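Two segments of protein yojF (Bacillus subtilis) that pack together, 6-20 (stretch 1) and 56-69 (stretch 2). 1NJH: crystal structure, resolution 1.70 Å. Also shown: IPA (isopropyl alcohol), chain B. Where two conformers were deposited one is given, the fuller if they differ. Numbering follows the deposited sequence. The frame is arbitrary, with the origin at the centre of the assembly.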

# COMPACT_ATOMS: atom_id res chain seq x y z
N ALA A 6 -4.68 -8.47 21.14
CA ALA A 6 -3.54 -9.24 20.65
C ALA A 6 -4.03 -10.29 19.66
O ALA A 6 -5.03 -10.98 19.89
N ILE A 7 -3.30 -10.43 18.56
CA ILE A 7 -3.66 -11.38 17.52
C ILE A 7 -3.72 -12.86 17.91
O ILE A 7 -2.80 -13.40 18.51
N ILE A 8 -4.84 -13.48 17.55
CA ILE A 8 -5.03 -14.91 17.77
C ILE A 8 -4.96 -15.43 16.34
O ILE A 8 -5.92 -15.32 15.57
N LYS A 9 -3.80 -15.96 15.99
CA LYS A 9 -3.53 -16.46 14.65
C LYS A 9 -4.65 -17.21 13.96
O LYS A 9 -5.03 -16.88 12.84
N GLU A 10 -5.19 -18.23 14.62
CA GLU A 10 -6.26 -19.02 14.02
C GLU A 10 -7.55 -18.26 13.74
O GLU A 10 -8.25 -18.56 12.76
N ASP A 11 -7.88 -17.28 14.59
CA ASP A 11 -9.09 -16.49 14.42
C ASP A 11 -8.94 -15.55 13.23
O ASP A 11 -9.87 -15.37 12.45
N VAL A 12 -7.76 -14.96 13.08
CA VAL A 12 -7.50 -14.06 11.96
C VAL A 12 -7.55 -14.86 10.66
O VAL A 12 -8.17 -14.43 9.68
N GLN A 13 -6.92 -16.03 10.67
CA GLN A 13 -6.91 -16.89 9.49
C GLN A 13 -8.35 -17.21 9.08
O GLN A 13 -8.70 -17.15 7.91
N ALA A 14 -9.18 -17.55 10.06
CA ALA A 14 -10.57 -17.86 9.77
C ALA A 14 -11.28 -16.64 9.19
O ALA A 14 -12.12 -16.76 8.30
N SER A 15 -10.94 -15.46 9.70
CA SER A 15 -11.56 -14.23 9.22
C SER A 15 -11.12 -13.89 7.79
O SER A 15 -11.92 -13.44 6.97
N LEU A 16 -9.84 -14.13 7.49
CA LEU A 16 -9.34 -13.85 6.15
C LEU A 16 -10.03 -14.73 5.12
O LEU A 16 -10.45 -14.25 4.07
N GLU A 17 -10.17 -16.02 5.42
CA GLU A 17 -10.81 -16.94 4.48
C GLU A 17 -12.27 -16.55 4.26
O GLU A 17 -12.85 -16.85 3.22
N ARG A 18 -12.84 -15.86 5.24
CA ARG A 18 -14.22 -15.41 5.17
C ARG A 18 -14.43 -14.45 4.00
O ARG A 18 -15.43 -14.53 3.29
N TYR A 19 -13.48 -13.54 3.80
CA TYR A 19 -13.56 -12.54 2.74
C TYR A 19 -12.96 -12.96 1.41
O TYR A 19 -12.95 -12.18 0.46
N ALA A 20 -12.44 -14.18 1.33
CA ALA A 20 -11.85 -14.65 0.08
C ALA A 20 -12.89 -14.95 -0.99
O ALA A 20 -14.02 -15.35 -0.68
N THR A 56 -10.21 -8.79 -5.16
CA THR A 56 -10.79 -10.09 -4.88
C THR A 56 -9.58 -11.00 -4.69
O THR A 56 -8.79 -11.14 -5.62
N TYR A 57 -9.39 -11.55 -3.50
CA TYR A 57 -8.25 -12.44 -3.30
C TYR A 57 -8.74 -13.88 -3.16
O TYR A 57 -9.81 -14.13 -2.60
N HIS A 58 -7.95 -14.83 -3.68
CA HIS A 58 -8.35 -16.24 -3.63
C HIS A 58 -7.59 -17.11 -2.62
O HIS A 58 -8.03 -18.21 -2.28
N GLN A 59 -6.45 -16.62 -2.17
CA GLN A 59 -5.66 -17.31 -1.15
C GLN A 59 -5.23 -16.24 -0.16
O GLN A 59 -4.98 -15.09 -0.53
N ALA A 60 -5.18 -16.62 1.12
CA ALA A 60 -4.82 -15.69 2.18
C ALA A 60 -4.22 -16.45 3.33
O ALA A 60 -4.71 -17.53 3.69
N LYS A 61 -3.16 -15.91 3.92
CA LYS A 61 -2.53 -16.56 5.04
C LYS A 61 -1.84 -15.62 6.00
O LYS A 61 -1.18 -14.67 5.58
N ILE A 62 -2.03 -15.85 7.29
CA ILE A 62 -1.34 -15.07 8.30
C ILE A 62 -0.25 -16.01 8.80
O ILE A 62 -0.52 -17.18 9.08
N LYS A 63 0.97 -15.50 8.86
CA LYS A 63 2.13 -16.29 9.30
C LYS A 63 2.92 -15.62 10.40
O LYS A 63 2.77 -14.42 10.67
N GLY A 64 3.79 -16.41 11.03
CA GLY A 64 4.62 -15.89 12.11
C GLY A 64 4.08 -16.28 13.47
O GLY A 64 3.04 -16.91 13.57
N ASN A 65 4.80 -15.90 14.52
CA ASN A 65 4.39 -16.21 15.88
C ASN A 65 4.28 -14.96 16.72
O ASN A 65 4.10 -15.03 17.94
N GLY A 66 4.38 -13.80 16.08
CA GLY A 66 4.29 -12.53 16.79
C GLY A 66 5.57 -11.73 16.77
O GLY A 66 6.56 -12.13 17.37
N PRO A 67 5.60 -10.60 16.04
CA PRO A 67 4.49 -10.06 15.25
C PRO A 67 4.12 -11.00 14.11
O PRO A 67 4.79 -12.00 13.89
N TYR A 68 3.08 -10.65 13.37
CA TYR A 68 2.62 -11.49 12.27
C TYR A 68 2.67 -10.81 10.91
O TYR A 68 2.84 -9.60 10.82
N ARG A 69 2.55 -11.61 9.86
CA ARG A 69 2.56 -11.08 8.51
C ARG A 69 1.41 -11.69 7.74
O ARG A 69 1.15 -12.89 7.83

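Ile62 is central to the apolar packing. It points toward the helix with chi1 t and chi2 t, and is buried. Ile62 CD1 lies 3.7 Å from Val12 CG1 and 3.9 Å from Ile7 CG2. Ile62 CB lies 4.2 Å from Leu16 CD1. Val12 (t), Leu16 (m, t) and Ile7 (m, t) all point toward the strand side. Helix 9-18 lies nearly antiparallel to strand 59-63, with axes 7.9 Å apart at closest approach.

At one end, Ile7 CG2 sits over the face of the Tyr68 ring, 3.8 Å from its centroid, in a CH-pi contact. Tyr68 is m and points toward stretch 1. At the other end, Leu16 CB meets Ala60 CB at 3.9 Å. The small Ala60 side chain points inward here.

Tyr57 (p) starts sideways, but its ring comes nearer to stretch 1. Tyr57 OH donates to Leu16 O at 2.7 Å. Ala20 CB packs 3.7 Å from Tyr57 CE1, and Tyr19 CB lies 3.9 Å from Tyr57 CZ. A water accepts from Tyr57 N (2.9 Å) and donates to Tyr19 O (2.7 Å), bridging the backbones.

Gln13 (t, p) starts sideways, but its end comes nearer to the strand. Its amide can both donate and accept, so one side chain serves two backbone groups of the strand: Gln13 NE2 donates to Ala60 O at 3.0 Å, and Gln13 OE1 accepts from Ile62 N at 3.1 Å. Gln13 NE2 also donates to Glu17 OE2 at 2.9 Å. A second water donates to Gln13 OE1 (2.7 Å) and Ile62 O (2.9 Å).

Lys9 forms the outer edge. Its chain is extended, t throughout, and Lys9 CG lies 4.0 Å from Ile62 CG2. Lys9 NZ donates to Gly64 O at 2.9 Å and to O2 of the isopropyl alcohol, also at 2.9 Å. That molecule probably comes from the crystallisation liquor.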

# COMPACT_ATOMS: atom_id res chain seq x y z
CB ALA A 6 -2.83 -9.91 21.81
CB ILE A 7 -2.71 -11.24 16.30
CG1 ILE A 7 -3.10 -9.98 15.51
CG2 ILE A 7 -2.76 -12.50 15.42
CD1 ILE A 7 -2.17 -9.69 14.34
CB ILE A 8 -6.42 -15.24 18.37
CG1 ILE A 8 -6.54 -14.62 19.76
CG2 ILE A 8 -6.60 -16.75 18.46
CD1 ILE A 8 -7.92 -14.76 20.37
CB LYS A 9 -2.28 -17.32 14.69
CG LYS A 9 -1.56 -17.40 13.37
CD LYS A 9 -0.30 -18.22 13.53
CE LYS A 9 0.44 -18.35 12.22
NZ LYS A 9 1.68 -19.15 12.42
CB GLU A 10 -6.56 -20.25 14.89
CG GLU A 10 -5.63 -21.44 14.66
CD GLU A 10 -4.17 -21.13 14.95
OE1 GLU A 10 -3.58 -20.28 14.24
OE2 GLU A 10 -3.60 -21.73 15.88
CB ASP A 11 -9.40 -15.67 15.69
CG ASP A 11 -10.84 -15.13 15.73
OD1 ASP A 11 -11.05 -13.99 16.19
OD2 ASP A 11 -11.78 -15.86 15.31
CB VAL A 12 -6.11 -13.38 12.07
CG1 VAL A 12 -5.80 -12.64 10.77
CG2 VAL A 12 -6.11 -12.40 13.22
CB GLN A 13 -6.16 -18.19 9.75
CG GLN A 13 -6.13 -19.12 8.55
CD GLN A 13 -5.38 -18.51 7.37
OE1 GLN A 13 -4.26 -18.00 7.52
NE2 GLN A 13 -5.98 -18.58 6.18
CB ALA A 14 -11.28 -18.33 11.04
CB SER A 15 -11.20 -13.07 10.16
OG SER A 15 -11.84 -11.87 9.77
CB LEU A 16 -7.82 -14.07 6.08
CG LEU A 16 -6.90 -13.12 6.86
CD1 LEU A 16 -5.47 -13.69 6.88
CD2 LEU A 16 -6.88 -11.73 6.23
CB GLU A 17 -10.69 -18.37 5.02
CG GLU A 17 -9.25 -18.69 5.37
CD GLU A 17 -9.03 -20.06 5.95
OE1 GLU A 17 -9.93 -20.57 6.66
OE2 GLU A 17 -7.94 -20.62 5.73
CB ARG A 18 -14.58 -14.71 6.48
CG ARG A 18 -16.02 -14.25 6.60
CD ARG A 18 -16.16 -13.28 7.77
NE ARG A 18 -15.50 -13.79 8.98
CZ ARG A 18 -15.26 -13.06 10.06
NH1 ARG A 18 -15.61 -11.78 10.10
NH2 ARG A 18 -14.65 -13.61 11.10
CB TYR A 19 -12.86 -11.24 3.17
CG TYR A 19 -13.37 -10.62 4.44
CD1 TYR A 19 -14.54 -9.86 4.46
CD2 TYR A 19 -12.68 -10.80 5.64
CE1 TYR A 19 -15.01 -9.29 5.65
CE2 TYR A 19 -13.14 -10.25 6.82
CZ TYR A 19 -14.30 -9.49 6.83
OH TYR A 19 -14.75 -8.98 8.02
CB ALA A 20 -11.01 -15.91 0.34
CB THR A 56 -11.62 -10.61 -6.07
OG1 THR A 56 -12.76 -9.77 -6.26
CG2 THR A 56 -12.08 -12.04 -5.81
CB TYR A 57 -7.42 -12.01 -2.07
CG TYR A 57 -8.14 -11.99 -0.74
CD1 TYR A 57 -8.28 -13.15 0.02
CD2 TYR A 57 -8.59 -10.78 -0.19
CE1 TYR A 57 -8.83 -13.11 1.31
CE2 TYR A 57 -9.14 -10.73 1.10
CZ TYR A 57 -9.25 -11.89 1.83
OH TYR A 57 -9.76 -11.86 3.10
CB HIS A 58 -8.29 -16.86 -5.03
CG HIS A 58 -7.12 -16.42 -5.85
ND1 HIS A 58 -5.93 -17.11 -5.89
CD2 HIS A 58 -6.97 -15.36 -6.69
CE1 HIS A 58 -5.09 -16.49 -6.71
NE2 HIS A 58 -5.70 -15.43 -7.20
CB GLN A 59 -4.43 -18.00 -1.76
CG GLN A 59 -4.77 -19.32 -2.45
CD GLN A 59 -5.29 -20.37 -1.49
OE1 GLN A 59 -6.11 -21.22 -1.86
NE2 GLN A 59 -4.80 -20.34 -0.25
CB ALA A 60 -6.07 -14.91 2.65
CB LYS A 61 -1.52 -17.59 4.53
CG LYS A 61 -0.82 -18.39 5.63
CD LYS A 61 -0.08 -19.58 5.05
CE LYS A 61 0.65 -20.39 6.12
NZ LYS A 61 -0.27 -20.94 7.15
CB ILE A 62 -2.27 -14.62 9.46
CG1 ILE A 62 -1.43 -13.94 10.54
CG2 ILE A 62 -3.08 -15.80 9.98
CD1 ILE A 62 -2.26 -13.19 11.58
CB LYS A 63 3.07 -16.56 8.12
CG LYS A 63 2.45 -17.29 6.94
CD LYS A 63 3.49 -17.58 5.87
CE LYS A 63 2.85 -18.21 4.64
NZ LYS A 63 3.86 -18.64 3.62
CB ASN A 65 5.39 -17.18 16.51
CG ASN A 65 5.41 -18.53 15.81
OD1 ASN A 65 4.45 -19.30 15.88
ND2 ASN A 65 6.50 -18.82 15.11
CB PRO A 67 5.03 -8.72 14.75
CG PRO A 67 5.99 -8.32 15.85
CD PRO A 67 6.71 -9.63 16.09
CB TYR A 68 1.19 -11.93 12.55
CG TYR A 68 1.05 -12.67 13.86
CD1 TYR A 68 1.20 -14.05 13.93
CD2 TYR A 68 0.79 -11.97 15.04
CE1 TYR A 68 1.11 -14.73 15.14
CE2 TYR A 68 0.69 -12.63 16.27
CZ TYR A 68 0.85 -14.01 16.30
OH TYR A 68 0.76 -14.69 17.50
CB ARG A 69 3.90 -11.33 7.82
CG ARG A 69 4.40 -12.75 7.82
CD ARG A 69 5.87 -12.78 7.42
NE ARG A 69 6.34 -14.12 7.12
CZ ARG A 69 6.61 -15.05 8.04
NH1 ARG A 69 6.48 -14.76 9.33
NH2 ARG A 69 7.00 -16.26 7.66
C1 IPA B . 4.51 -20.07 8.71
C2 IPA B . 3.90 -20.39 9.97
C3 IPA B . 4.50 -19.61 11.07
O2 IPA B . 2.50 -20.15 9.82
O HOH W 1 -2.56 -19.28 9.25
O HOH W 2 -11.56 -11.14 -1.67